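Local coordinates for citrate synthase (Metallosphaera sedula, PDB 6ABW), which probably catalyses the condensation of oxaloacetate with acetyl-CoA and water to give citrate and CoA, the entry step of the tricarboxylic acid cycle, at residues Y45-E48 against D49-H53; E58-H61 against L62-G66; D67-K71 against L72-R76; M185-A188 against L189-A193; S216-V219 against A220-A224. All coordinates share one frame; numbering follows the deposited sequence.

Contact 1. Residues Y45-E48 against D49-H53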
loop_
_atom_site.group_PDB
_atom_site.type_symbol
_atom_site.label_atom_id
_atom_site.label_comp_id
_atom_site.label_asym_id
_atom_site.label_seq_id
_atom_site.Cartn_x
_atom_site.Cartn_y
_atom_site.Cartn_z
ATOM N N TYR A 45 -29.723 -7.130 -2.728
ATOM C CA TYR A 45 -30.156 -7.282 -4.057
ATOM C C TYR A 45 -29.303 -8.357 -4.783
ATOM O O TYR A 45 -28.066 -8.289 -4.765
ATOM C CB TYR A 45 -30.051 -5.963 -4.821
ATOM C CG TYR A 45 -30.928 -4.883 -4.295
ATOM C CD1 TYR A 45 -32.320 -4.963 -4.485
ATOM C CD2 TYR A 45 -30.416 -3.774 -3.640
ATOM C CE1 TYR A 45 -33.151 -3.960 -4.078
ATOM C CE2 TYR A 45 -31.251 -2.735 -3.233
ATOM C CZ TYR A 45 -32.637 -2.871 -3.430
ATOM O OH TYR A 45 -33.502 -1.868 -3.039
ATOM N N ASP A 46 -29.961 -9.356 -5.371
ATOM C CA ASP A 46 -29.272 -10.442 -6.067
ATOM C C ASP A 46 -28.461 -9.865 -7.205
ATOM O O ASP A 46 -28.921 -8.995 -7.937
ATOM C CB ASP A 46 -30.288 -11.443 -6.615
ATOM C CG ASP A 46 -30.760 -12.456 -5.576
ATOM O OD1 ASP A 46 -29.932 -13.189 -4.957
ATOM O OD2 ASP A 46 -31.990 -12.577 -5.389
ATOM N N ILE A 47 -27.275 -10.405 -7.404
ATOM C CA ILE A 47 -26.394 -9.864 -8.466
ATOM C C ILE A 47 -27.029 -9.919 -9.834
ATOM O O ILE A 47 -26.859 -8.981 -10.608
ATOM C CB ILE A 47 -24.996 -10.576 -8.460
ATOM C CG1 ILE A 47 -24.053 -9.941 -9.442
ATOM C CG2 ILE A 47 -25.076 -12.048 -8.743
ATOM C CD1 ILE A 47 -23.498 -8.603 -8.990
ATOM N N GLU A 48 -27.770 -10.974 -10.157
ATOM C CA GLU A 48 -28.438 -11.093 -11.468
ATOM C C GLU A 48 -29.423 -9.930 -11.727
ATOM O O GLU A 48 -29.493 -9.384 -12.846
ATOM C CB GLU A 48 -29.099 -12.500 -11.580
ATOM C CG GLU A 48 -29.549 -12.736 -13.023
ATOM C CD GLU A 48 -30.341 -14.022 -13.251
ATOM O OE1 GLU A 48 -30.260 -14.932 -12.391
ATOM O OE2 GLU A 48 -31.057 -14.086 -14.303
ATOM N N ASP A 49 -30.167 -9.561 -10.682
ATOM C CA ASP A 49 -31.212 -8.500 -10.667
ATOM C C ASP A 49 -30.501 -7.166 -10.875
ATOM O O ASP A 49 -30.957 -6.301 -11.687
ATOM C CB ASP A 49 -31.935 -8.602 -9.297
ATOM C CG ASP A 49 -33.365 -7.896 -9.228
ATOM O OD1 ASP A 49 -33.911 -7.377 -10.280
ATOM O OD2 ASP A 49 -33.877 -7.849 -8.063
ATOM N N LEU A 50 -29.382 -6.962 -10.154
ATOM C CA LEU A 50 -28.651 -5.711 -10.359
ATOM C C LEU A 50 -28.132 -5.566 -11.753
ATOM O O LEU A 50 -28.178 -4.453 -12.377
ATOM C CB LEU A 50 -27.512 -5.586 -9.336
ATOM C CG LEU A 50 -28.015 -5.383 -7.919
ATOM C CD1 LEU A 50 -26.820 -5.496 -6.992
ATOM C CD2 LEU A 50 -28.759 -4.041 -7.756
ATOM N N VAL A 51 -27.593 -6.661 -12.307
ATOM C CA VAL A 51 -26.968 -6.508 -13.648
ATOM C C VAL A 51 -28.031 -6.233 -14.693
ATOM O O VAL A 51 -27.883 -5.340 -15.542
ATOM C CB VAL A 51 -26.097 -7.714 -14.055
ATOM C CG1 VAL A 51 -25.725 -7.647 -15.556
ATOM C CG2 VAL A 51 -24.812 -7.724 -13.253
ATOM N N GLU A 52 -29.116 -6.990 -14.610
ATOM C CA GLU A 52 -30.193 -6.869 -15.623
ATOM C C GLU A 52 -30.931 -5.518 -15.554
ATOM O O GLU A 52 -31.240 -4.978 -16.587
ATOM C CB GLU A 52 -31.186 -7.977 -15.409
ATOM C CG GLU A 52 -32.368 -8.006 -16.382
ATOM C CD GLU A 52 -32.027 -8.220 -17.861
ATOM O OE1 GLU A 52 -30.836 -8.436 -18.225
ATOM O OE2 GLU A 52 -32.997 -8.179 -18.664
ATOM N N HIS A 53 -31.197 -5.023 -14.357
ATOM C CA HIS A 53 -32.135 -3.929 -14.136
ATOM C C HIS A 53 -31.505 -2.625 -13.630
ATOM O O HIS A 53 -32.230 -1.617 -13.495
ATOM C CB HIS A 53 -33.206 -4.375 -13.167
ATOM C CG HIS A 53 -34.010 -5.532 -13.656
ATOM N ND1 HIS A 53 -34.096 -6.725 -12.965
ATOM C CD2 HIS A 53 -34.827 -5.657 -14.732
ATOM C CE1 HIS A 53 -34.904 -7.551 -13.624
ATOM N NE2 HIS A 53 -35.365 -6.924 -14.694
HETATM O O HOH W 1 -32.731 -8.963 -5.917
#
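Asp46 and Asp49 meet at the first turn of helix 47-53 through Asp46 O and Asp49 N, at a strand-to-helix junction where Asp46 holds the N-cap position. The Asp46 side chain makes no capping bond. The backbone O of Asp46 instead takes the N-H of Leu50 in a straight bond (3.0 Å between Leu50 N and Asp46 O, 164° at the hydrogen) and a weak, bent one from Asp49 N. The next two i to i+4 bonds follow, Val51 N to Ile47 O and Glu52 N to Glu48 O. A water accepts from Asp46 N and donates to Asp49 OD2, 2.7 Å from the water oxygen. Across the dimer interface, Asp46 OD2 forms a salt bridge with Lys380 of the second subunit, and Asp49 OD2 also accepts from Val383 N of that chain. On the apolar side, Tyr45 CB rests on Leu50 CD2 at 3.7 Å, the side chains crossing at about a right angle. A chi1 of -161° holds the Asp49 carboxylate back beside the helix start, where the His53 ring reaches it and ND1 donates to OD1 at 2.8 Å, met nearly along the C-O bond but 22° out of the imidazole plane.

Contact 2. Residues E58-H61 against L62-G66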
loop_
_atom_site.group_PDB
_atom_site.type_symbol
_atom_site.label_atom_id
_atom_site.label_comp_id
_atom_site.label_asym_id
_atom_site.label_seq_id
_atom_site.Cartn_x
_atom_site.Cartn_y
_atom_site.Cartn_z
ATOM N N GLU A 58 -25.719 3.196 -10.437
ATOM C CA GLU A 58 -26.658 2.796 -9.409
ATOM C C GLU A 58 -26.088 1.895 -8.354
ATOM O O GLU A 58 -26.388 2.052 -7.206
ATOM C CB GLU A 58 -27.944 2.189 -10.036
ATOM C CG GLU A 58 -28.808 3.217 -10.775
ATOM C CD GLU A 58 -29.930 2.567 -11.625
ATOM O OE1 GLU A 58 -31.112 2.584 -11.163
ATOM O OE2 GLU A 58 -29.638 1.956 -12.703
ATOM N N VAL A 59 -25.204 0.979 -8.747
ATOM C CA VAL A 59 -24.556 0.138 -7.805
ATOM C C VAL A 59 -23.484 0.906 -6.968
ATOM O O VAL A 59 -23.313 0.626 -5.798
ATOM C CB VAL A 59 -23.964 -1.141 -8.523
ATOM C CG1 VAL A 59 -23.072 -1.917 -7.588
ATOM C CG2 VAL A 59 -25.056 -2.039 -9.040
ATOM N N VAL A 60 -22.824 1.889 -7.566
ATOM C CA VAL A 60 -21.963 2.779 -6.785
ATOM C C VAL A 60 -22.765 3.427 -5.640
ATOM O O VAL A 60 -22.392 3.389 -4.494
ATOM C CB VAL A 60 -21.394 3.858 -7.691
ATOM C CG1 VAL A 60 -20.671 4.910 -6.873
ATOM C CG2 VAL A 60 -20.391 3.251 -8.693
ATOM N N HIS A 61 -23.955 3.952 -5.980
ATOM C CA HIS A 61 -24.841 4.554 -4.960
ATOM C C HIS A 61 -25.283 3.549 -3.916
ATOM O O HIS A 61 -25.235 3.837 -2.732
ATOM C CB HIS A 61 -26.019 5.260 -5.666
ATOM C CG HIS A 61 -26.807 6.144 -4.768
ATOM N ND1 HIS A 61 -27.604 5.666 -3.757
ATOM C CD2 HIS A 61 -26.785 7.499 -4.624
ATOM C CE1 HIS A 61 -28.097 6.679 -3.065
ATOM N NE2 HIS A 61 -27.605 7.802 -3.566
ATOM N N LEU A 62 -25.629 2.330 -4.315
ATOM C CA LEU A 62 -25.988 1.286 -3.375
ATOM C C LEU A 62 -24.903 0.921 -2.408
ATOM O O LEU A 62 -25.155 0.764 -1.222
ATOM C CB LEU A 62 -26.434 0.038 -4.183
ATOM C CG LEU A 62 -26.702 -1.238 -3.440
ATOM C CD1 LEU A 62 -27.926 -1.016 -2.555
ATOM C CD2 LEU A 62 -26.888 -2.369 -4.481
ATOM N N MET A 63 -23.683 0.744 -2.899
ATOM C CA MET A 63 -22.572 0.394 -2.041
ATOM C C MET A 63 -22.139 1.501 -1.106
ATOM O O MET A 63 -21.767 1.255 0.010
ATOM C CB MET A 63 -21.401 -0.052 -2.878
ATOM C CG MET A 63 -21.709 -1.322 -3.634
ATOM S SD MET A 63 -20.324 -2.437 -3.358
ATOM C CE MET A 63 -21.228 -3.766 -2.549
ATOM N N LEU A 64 -22.203 2.720 -1.567
ATOM C CA LEU A 64 -21.753 3.867 -0.747
ATOM C C LEU A 64 -22.855 4.390 0.185
ATOM O O LEU A 64 -22.548 4.896 1.222
ATOM C CB LEU A 64 -21.247 4.975 -1.639
ATOM C CG LEU A 64 -19.971 4.646 -2.364
ATOM C CD1 LEU A 64 -19.627 5.839 -3.209
ATOM C CD2 LEU A 64 -18.835 4.329 -1.443
ATOM N N TYR A 65 -24.105 4.329 -0.229
ATOM C CA TYR A 65 -25.204 4.945 0.533
ATOM C C TYR A 65 -26.216 3.953 1.064
ATOM O O TYR A 65 -27.042 4.357 1.878
ATOM C CB TYR A 65 -25.930 5.971 -0.275
ATOM C CG TYR A 65 -25.109 7.143 -0.657
ATOM C CD1 TYR A 65 -24.367 7.122 -1.801
ATOM C CD2 TYR A 65 -25.039 8.294 0.126
ATOM C CE1 TYR A 65 -23.563 8.171 -2.157
ATOM C CE2 TYR A 65 -24.239 9.400 -0.294
ATOM C CZ TYR A 65 -23.483 9.313 -1.426
ATOM O OH TYR A 65 -22.631 10.303 -2.004
ATOM N N GLY A 66 -26.175 2.698 0.615
ATOM C CA GLY A 66 -27.011 1.645 1.216
ATOM C C GLY A 66 -28.333 1.371 0.519
ATOM O O GLY A 66 -29.012 0.427 0.919
#
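His61 and Tyr65, one turn apart on helix 56-65, lay their rings together in an offset stack, with centroids 4.5 Å apart and planes inclined by 20°. The Tyr65 ring is slid across the imidazole, so that its CD1 sits over the middle of one histidine face, 3.7 Å from both CD2 and NE2 of His61. Different first torsions bring this about: His61 throws CG anti to its backbone N (chi1 -167°), whereas Tyr65 keeps its ring beside its own N (chi1 -64°). Tyr65 also meets the His61 carbonyl O edge-on, while its N-H bonds to that same oxygen at 2.8 Å from Tyr65 N to His61 O. The imidazole is fixed in rotation by ND1, which bonds to Asp67 O just beyond the helix. With the imidazole cut back to an alanine, stack and bond go, which is likely to let the Tyr65 ring turn and leave Asp67 O without this donor. Val60 CG1 and Leu64 CD1 lie side by side at 3.9 Å, pointing the same way into the core beside helix 342-365. An i to i+4 aromatic pair is thus set at the C-terminal end of an alpha-helix, which breaks at Gly66 with positive phi.

Contact 3. Residues D67-K71 against L72-R76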
loop_
_atom_site.group_PDB
_atom_site.type_symbol
_atom_site.label_atom_id
_atom_site.label_comp_id
_atom_site.label_asym_id
_atom_site.label_seq_id
_atom_site.Cartn_x
_atom_site.Cartn_y
_atom_site.Cartn_z
ATOM N N ASP A 67 -28.668 2.128 -0.524
ATOM C CA ASP A 67 -29.844 1.891 -1.334
ATOM C C ASP A 67 -29.627 2.316 -2.716
ATOM O O ASP A 67 -28.775 3.154 -2.981
ATOM C CB ASP A 67 -30.990 2.752 -0.829
ATOM C CG ASP A 67 -31.706 2.129 0.321
ATOM O OD1 ASP A 67 -32.460 1.109 0.102
ATOM O OD2 ASP A 67 -31.553 2.693 1.417
ATOM N N LEU A 68 -30.462 1.803 -3.625
ATOM C CA LEU A 68 -30.488 2.225 -4.978
ATOM C C LEU A 68 -31.007 3.658 -5.031
ATOM O O LEU A 68 -31.763 4.059 -4.165
ATOM C CB LEU A 68 -31.326 1.334 -5.868
ATOM C CG LEU A 68 -30.729 -0.076 -5.995
ATOM C CD1 LEU A 68 -31.754 -1.056 -6.472
ATOM C CD2 LEU A 68 -29.526 -0.032 -6.928
ATOM N N PRO A 69 -30.506 4.460 -5.981
ATOM C CA PRO A 69 -30.849 5.862 -5.898
ATOM C C PRO A 69 -32.197 6.224 -6.507
ATOM O O PRO A 69 -32.635 5.610 -7.487
ATOM C CB PRO A 69 -29.757 6.525 -6.770
ATOM C CG PRO A 69 -29.436 5.476 -7.804
ATOM C CD PRO A 69 -29.574 4.179 -7.058
ATOM N N THR A 70 -32.767 7.341 -6.023
ATOM C CA THR A 70 -33.810 8.048 -6.768
ATOM C C THR A 70 -33.272 8.731 -7.977
ATOM O O THR A 70 -32.037 8.907 -8.102
ATOM C CB THR A 70 -34.455 9.146 -5.906
ATOM O OG1 THR A 70 -33.485 10.140 -5.570
ATOM C CG2 THR A 70 -34.970 8.586 -4.644
ATOM N N LYS A 71 -34.164 9.169 -8.866
ATOM C CA LYS A 71 -33.755 9.965 -10.049
ATOM C C LYS A 71 -32.816 11.136 -9.695
ATOM O O LYS A 71 -31.814 11.371 -10.364
ATOM C CB LYS A 71 -34.960 10.571 -10.749
ATOM C CG LYS A 71 -35.711 9.688 -11.712
ATOM C CD LYS A 71 -36.971 10.423 -12.201
ATOM C CE LYS A 71 -38.048 9.454 -12.669
ATOM N NZ LYS A 71 -37.614 8.754 -13.913
ATOM N N LEU A 72 -33.156 11.872 -8.655
ATOM C CA LEU A 72 -32.415 13.085 -8.317
ATOM C C LEU A 72 -31.040 12.678 -7.718
ATOM O O LEU A 72 -30.017 13.343 -7.978
ATOM C CB LEU A 72 -33.198 13.927 -7.324
ATOM C CG LEU A 72 -32.582 15.299 -6.971
ATOM C CD1 LEU A 72 -32.689 16.266 -8.146
ATOM C CD2 LEU A 72 -33.246 15.911 -5.728
ATOM N N GLN A 73 -31.051 11.631 -6.910
ATOM C CA GLN A 73 -29.802 11.101 -6.362
ATOM C C GLN A 73 -28.891 10.647 -7.486
ATOM O O GLN A 73 -27.662 10.959 -7.486
ATOM C CB GLN A 73 -29.999 10.012 -5.354
ATOM C CG GLN A 73 -30.533 10.488 -4.046
ATOM C CD GLN A 73 -30.990 9.387 -3.120
ATOM O OE1 GLN A 73 -31.363 8.277 -3.519
ATOM N NE2 GLN A 73 -31.025 9.725 -1.874
ATOM N N LEU A 74 -29.450 9.960 -8.458
ATOM C CA LEU A 74 -28.670 9.449 -9.566
ATOM C C LEU A 74 -28.070 10.562 -10.382
ATOM O O LEU A 74 -26.938 10.516 -10.820
ATOM C CB LEU A 74 -29.494 8.576 -10.465
ATOM C CG LEU A 74 -28.796 7.914 -11.646
ATOM C CD1 LEU A 74 -27.542 7.114 -11.246
ATOM C CD2 LEU A 74 -29.754 6.983 -12.319
ATOM N N GLN A 75 -28.883 11.571 -10.645
ATOM C CA GLN A 75 -28.416 12.762 -11.322
ATOM C C GLN A 75 -27.240 13.481 -10.661
ATOM O O GLN A 75 -26.310 13.920 -11.384
ATOM C CB GLN A 75 -29.614 13.704 -11.517
ATOM C CG GLN A 75 -29.406 15.021 -12.201
ATOM C CD GLN A 75 -30.635 15.937 -11.978
ATOM O OE1 GLN A 75 -30.480 17.159 -11.847
ATOM N NE2 GLN A 75 -31.863 15.328 -11.870
ATOM N N ARG A 76 -27.283 13.646 -9.344
ATOM C CA ARG A 76 -26.207 14.312 -8.618
ATOM C C ARG A 76 -24.934 13.455 -8.686
ATOM O O ARG A 76 -23.836 13.976 -8.869
ATOM C CB ARG A 76 -26.562 14.565 -7.146
ATOM C CG ARG A 76 -27.430 15.838 -6.945
ATOM C CD ARG A 76 -27.763 16.049 -5.467
ATOM N NE ARG A 76 -29.110 15.562 -5.145
ATOM C CZ ARG A 76 -29.432 14.636 -4.225
ATOM N NH1 ARG A 76 -28.530 14.044 -3.434
ATOM N NH2 ARG A 76 -30.708 14.307 -4.072
HETATM O O HOH W 2 -31.875 6.165 -2.130
#
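Lys71, Gln73 and Pro69 carry much of this N-terminal turn of helix 71-84, and its framework is a capping box between Thr70 and Gln73. In one half of the box Thr70 OG1, at the N-cap, accepts from Gln73 N, 3.2 Å away and nearly straight at 162°. The hydroxyl can do so because chi1 of 64° sets OG1 between the backbone N and the carbonyl carbon, facing the first turn. In the other half Gln73 reaches back with an extended chain, and its OE1 receives the Thr70 N-H at 3.0 Å, the donor lying 23° out of the amide carbonyl plane. Two backbone N-H groups near the helix start are thereby satisfied by side-chain oxygens. The Gln73 aliphatic part crosses the threonine at a slant, with CG 3.3 Å from Thr70 OG1. Pro69 packs beside the box: its CB meets Gln73 CB at 3.8 Å, and its CG crosses toward Leu74 CB. Lys71, the first residue of the helix, meets the following residues mainly through its CB and backbone, its O accepting from Gln75 N, while its NZ extends to a salt bridge with Glu387 of the second subunit. Pro69 O likewise bonds to Arg389 of that chain, and on the inner side Pro69 and Gln73 both touch His61 of helix 56-65. The loop before the helix is tied in through water: one molecule donates to Leu68 O, 2.9 Å from the water oxygen, and also to Gln73 OE1, only 2.6 Å from it.

Contact 4. Residues M185-A188 against L189-A193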
loop_
_atom_site.group_PDB
_atom_site.type_symbol
_atom_site.label_atom_id
_atom_site.label_comp_id
_atom_site.label_asym_id
_atom_site.label_seq_id
_atom_site.Cartn_x
_atom_site.Cartn_y
_atom_site.Cartn_z
ATOM N N MET A 185 -19.681 -4.082 -20.603
ATOM C CA MET A 185 -18.686 -3.371 -19.712
ATOM C C MET A 185 -19.365 -2.970 -18.429
ATOM O O MET A 185 -18.824 -3.135 -17.324
ATOM C CB MET A 185 -18.089 -2.202 -20.472
ATOM C CG MET A 185 -17.022 -1.448 -19.642
ATOM S SD MET A 185 -15.513 -2.437 -19.543
ATOM C CE MET A 185 -15.107 -2.310 -17.812
ATOM N N ASP A 186 -20.600 -2.473 -18.510
ATOM C CA ASP A 186 -21.353 -2.115 -17.357
ATOM C C ASP A 186 -21.568 -3.332 -16.469
ATOM O O ASP A 186 -21.419 -3.292 -15.195
ATOM C CB ASP A 186 -22.739 -1.488 -17.770
ATOM C CG ASP A 186 -23.473 -0.953 -16.597
ATOM O OD1 ASP A 186 -23.029 0.098 -15.996
ATOM O OD2 ASP A 186 -24.469 -1.625 -16.207
ATOM N N ALA A 187 -21.938 -4.431 -17.101
ATOM C CA ALA A 187 -22.117 -5.668 -16.327
ATOM C C ALA A 187 -20.823 -6.075 -15.565
ATOM O O ALA A 187 -20.859 -6.488 -14.390
ATOM C CB ALA A 187 -22.600 -6.806 -17.231
ATOM N N ALA A 188 -19.708 -6.050 -16.274
ATOM C CA ALA A 188 -18.395 -6.439 -15.741
ATOM C C ALA A 188 -18.055 -5.574 -14.554
ATOM O O ALA A 188 -17.571 -6.059 -13.560
ATOM C CB ALA A 188 -17.338 -6.309 -16.805
ATOM N N LEU A 189 -18.319 -4.274 -14.639
ATOM C CA LEU A 189 -18.101 -3.357 -13.524
ATOM C C LEU A 189 -18.930 -3.682 -12.338
ATOM O O LEU A 189 -18.459 -3.604 -11.210
ATOM C CB LEU A 189 -18.389 -1.928 -13.893
ATOM C CG LEU A 189 -17.442 -1.370 -14.905
ATOM C CD1 LEU A 189 -17.981 -0.115 -15.547
ATOM C CD2 LEU A 189 -16.128 -1.091 -14.173
ATOM N N ILE A 190 -20.179 -4.073 -12.557
ATOM C CA ILE A 190 -21.001 -4.511 -11.397
ATOM C C ILE A 190 -20.524 -5.851 -10.832
ATOM O O ILE A 190 -20.434 -6.036 -9.598
ATOM C CB ILE A 190 -22.494 -4.624 -11.809
ATOM C CG1 ILE A 190 -23.069 -3.207 -12.137
ATOM C CG2 ILE A 190 -23.305 -5.273 -10.685
ATOM C CD1 ILE A 190 -24.378 -3.254 -12.893
ATOM N N LEU A 191 -20.183 -6.767 -11.742
ATOM C CA LEU A 191 -19.879 -8.148 -11.354
ATOM C C LEU A 191 -18.666 -8.278 -10.437
ATOM O O LEU A 191 -18.615 -9.128 -9.552
ATOM C CB LEU A 191 -19.719 -9.025 -12.611
ATOM C CG LEU A 191 -20.998 -9.412 -13.385
ATOM C CD1 LEU A 191 -20.775 -9.994 -14.767
ATOM C CD2 LEU A 191 -21.868 -10.361 -12.551
ATOM N N TYR A 192 -17.646 -7.466 -10.693
ATOM C CA TYR A 192 -16.418 -7.486 -9.968
ATOM C C TYR A 192 -16.341 -6.499 -8.774
ATOM O O TYR A 192 -15.285 -6.413 -8.124
ATOM C CB TYR A 192 -15.235 -7.312 -10.953
ATOM C CG TYR A 192 -14.621 -8.542 -11.587
ATOM C CD1 TYR A 192 -14.502 -9.767 -10.878
ATOM C CD2 TYR A 192 -14.031 -8.483 -12.833
ATOM C CE1 TYR A 192 -13.828 -10.832 -11.410
ATOM C CE2 TYR A 192 -13.370 -9.566 -13.372
ATOM C CZ TYR A 192 -13.275 -10.763 -12.646
ATOM O OH TYR A 192 -12.559 -11.848 -13.173
ATOM N N ALA A 193 -17.472 -5.810 -8.444
ATOM C CA ALA A 193 -17.405 -4.678 -7.541
ATOM C C ALA A 193 -16.966 -5.081 -6.144
ATOM O O ALA A 193 -16.213 -4.334 -5.535
ATOM C CB ALA A 193 -18.687 -3.881 -7.500
#
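The last turns of helix 179-191 keep the i to i+4 pattern, Leu189 N to Met185 O, Ile190 N to Asp186 O and Leu191 N to Ala187 O, before Tyr192 leaves helical geometry with its N still bonded to Ala188 O at 3.2 Å. Met185 is bent at chi2 and chi3, which brings its methyl CE forward along the helix to Leu189 CG at 3.8 Å, the two chains crossing at a slant. Leu189 CG also rests 3.3 Å from Met185 O, because chi1 of -66° turns it back along the helix. Were Leu189 cut back to an alanine, the Met185 methyl would probably lose this neighbour and a gap would open toward Phe164 and Leu348. Ile190 CD1 reaches Asp186 OD2 at 3.7 Å, a contact without a bond; the carboxylate's polar partner is Phe56 N, met by OD1. Tyr192 carries its ring out of this row, and its OH bonds to Asp325, a predicted active-site residue, and to Ser328. Ala187 and Ile190 press on Val51 of helix 47-53, Leu191 lies against Ile282 and Phe283 of helix 278-292, Met185 meets Phe168 of helix 164-173, and helix 342-365 closes the side of Leu189 and Ala193.

Contact 5. Residues S216-V219 against A220-A224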
loop_
_atom_site.group_PDB
_atom_site.type_symbol
_atom_site.label_atom_id
_atom_site.label_comp_id
_atom_site.label_asym_id
_atom_site.label_seq_id
_atom_site.Cartn_x
_atom_site.Cartn_y
_atom_site.Cartn_z
ATOM N N SER A 216 -4.799 6.547 -0.739
ATOM C CA SER A 216 -3.702 5.733 -0.213
ATOM C C SER A 216 -4.214 4.354 0.218
ATOM O O SER A 216 -3.465 3.404 0.091
ATOM C CB SER A 216 -2.924 6.414 0.910
ATOM O OG SER A 216 -1.948 7.247 0.279
ATOM N N CYS A 217 -5.464 4.271 0.683
ATOM C CA CYS A 217 -6.087 2.968 0.904
ATOM C C CYS A 217 -6.125 2.148 -0.390
ATOM O O CYS A 217 -5.755 0.975 -0.379
ATOM C CB CYS A 217 -7.463 3.106 1.556
ATOM S SG CYS A 217 -7.398 3.913 3.171
ATOM N N VAL A 218 -6.540 2.764 -1.494
ATOM C CA VAL A 218 -6.491 2.100 -2.798
ATOM C C VAL A 218 -5.050 1.778 -3.238
ATOM O O VAL A 218 -4.817 0.728 -3.827
ATOM C CB VAL A 218 -7.305 2.881 -3.866
ATOM C CG1 VAL A 218 -7.174 2.256 -5.221
ATOM C CG2 VAL A 218 -8.738 2.871 -3.411
ATOM N N VAL A 219 -4.083 2.638 -2.990
ATOM C CA VAL A 219 -2.671 2.335 -3.293
ATOM C C VAL A 219 -2.256 1.020 -2.623
ATOM O O VAL A 219 -1.663 0.135 -3.286
ATOM C CB VAL A 219 -1.714 3.470 -2.878
ATOM C CG1 VAL A 219 -0.258 3.087 -2.947
ATOM C CG2 VAL A 219 -1.989 4.627 -3.744
ATOM N N ALA A 220 -2.589 0.880 -1.348
ATOM C CA ALA A 220 -2.223 -0.341 -0.653
ATOM C C ALA A 220 -2.934 -1.605 -1.233
ATOM O O ALA A 220 -2.344 -2.690 -1.367
ATOM C CB ALA A 220 -2.538 -0.211 0.810
ATOM N N ALA A 221 -4.196 -1.444 -1.565
ATOM C CA ALA A 221 -4.934 -2.491 -2.235
ATOM C C ALA A 221 -4.308 -2.934 -3.513
ATOM O O ALA A 221 -4.123 -4.155 -3.758
ATOM C CB ALA A 221 -6.398 -2.093 -2.424
ATOM N N LEU A 222 -3.900 -1.959 -4.334
ATOM C CA LEU A 222 -3.208 -2.274 -5.557
ATOM C C LEU A 222 -1.839 -2.888 -5.420
ATOM O O LEU A 222 -1.474 -3.769 -6.196
ATOM C CB LEU A 222 -3.111 -1.026 -6.417
ATOM C CG LEU A 222 -4.448 -0.441 -6.937
ATOM C CD1 LEU A 222 -4.163 0.978 -7.379
ATOM C CD2 LEU A 222 -5.060 -1.235 -8.087
ATOM N N ALA A 223 -1.106 -2.460 -4.394
ATOM C CA ALA A 223 0.165 -3.090 -4.026
ATOM C C ALA A 223 -0.021 -4.578 -3.742
ATOM O O ALA A 223 0.749 -5.414 -4.208
ATOM C CB ALA A 223 0.799 -2.414 -2.796
ATOM N N ALA A 224 -1.048 -4.930 -2.994
ATOM C CA ALA A 224 -1.347 -6.328 -2.742
ATOM C C ALA A 224 -1.866 -7.100 -3.978
ATOM O O ALA A 224 -1.446 -8.244 -4.245
ATOM C CB ALA A 224 -2.380 -6.433 -1.614
#
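Ser216 opens the run on helix 214-225 by giving its carbonyl O to Ala220 N at 3.0 Å, while its buried hydroxyl bonds to Ser116 and to Glu109 of the second subunit. Cys217 O accepts from Ala221 N; its side chain heads off to Thr207 and Ser208 of helix 199-208. Val218 brings the main side-chain meeting. Its O takes the Leu222 N-H at 2.9 Å and 166°, and its CG1 lies beside Leu222 CD1 at 3.9 Å, both branches pointing the same way toward Trp354 of helix 342-365. Leu222 has CG anti to its carbonyl carbon (chi1 -65°), a turn that places CG 3.3 Å from Val218 O and carries CD1 back to the valine. Val219 O bonds to Ala223 N at 2.9 Å, and the valine packs on Phe112 and on Val219 of the second subunit. The intervening alanines offer only methyls: Ala220 CB is 3.6 Å from Cys217 O, Ala221 CB 3.5 Å from Val218 O. Cohesion here therefore comes from main-chain hydrogen bonds and one valine-leucine pair; the small residues are consistent with close approach of helix 199-208, from this chain at Ala220 and from the second subunit at Ala223.

From the N terminus the five contacts run in series: none nests in or crosses another, and each closes only a turn or two within a continuous stretch. Contact 1 starts helix 47-53 off the small sheet, contact 2 ends helix 56-65, and contact 3 opens helix 71-84. These three touch one another, with Leu62 and Leu68 packing against Tyr45 and Leu50. Contact 4, far along the chain, returns to this group: Ile190 meets Ile47 and Val59, tying helix 179-191 to the N-terminal helices. Contact 5 stands apart, its nearest atoms about 10 Å from contact 2, on helix 214-225. Contacts 1, 2, 3 and 5 also touch the second subunit.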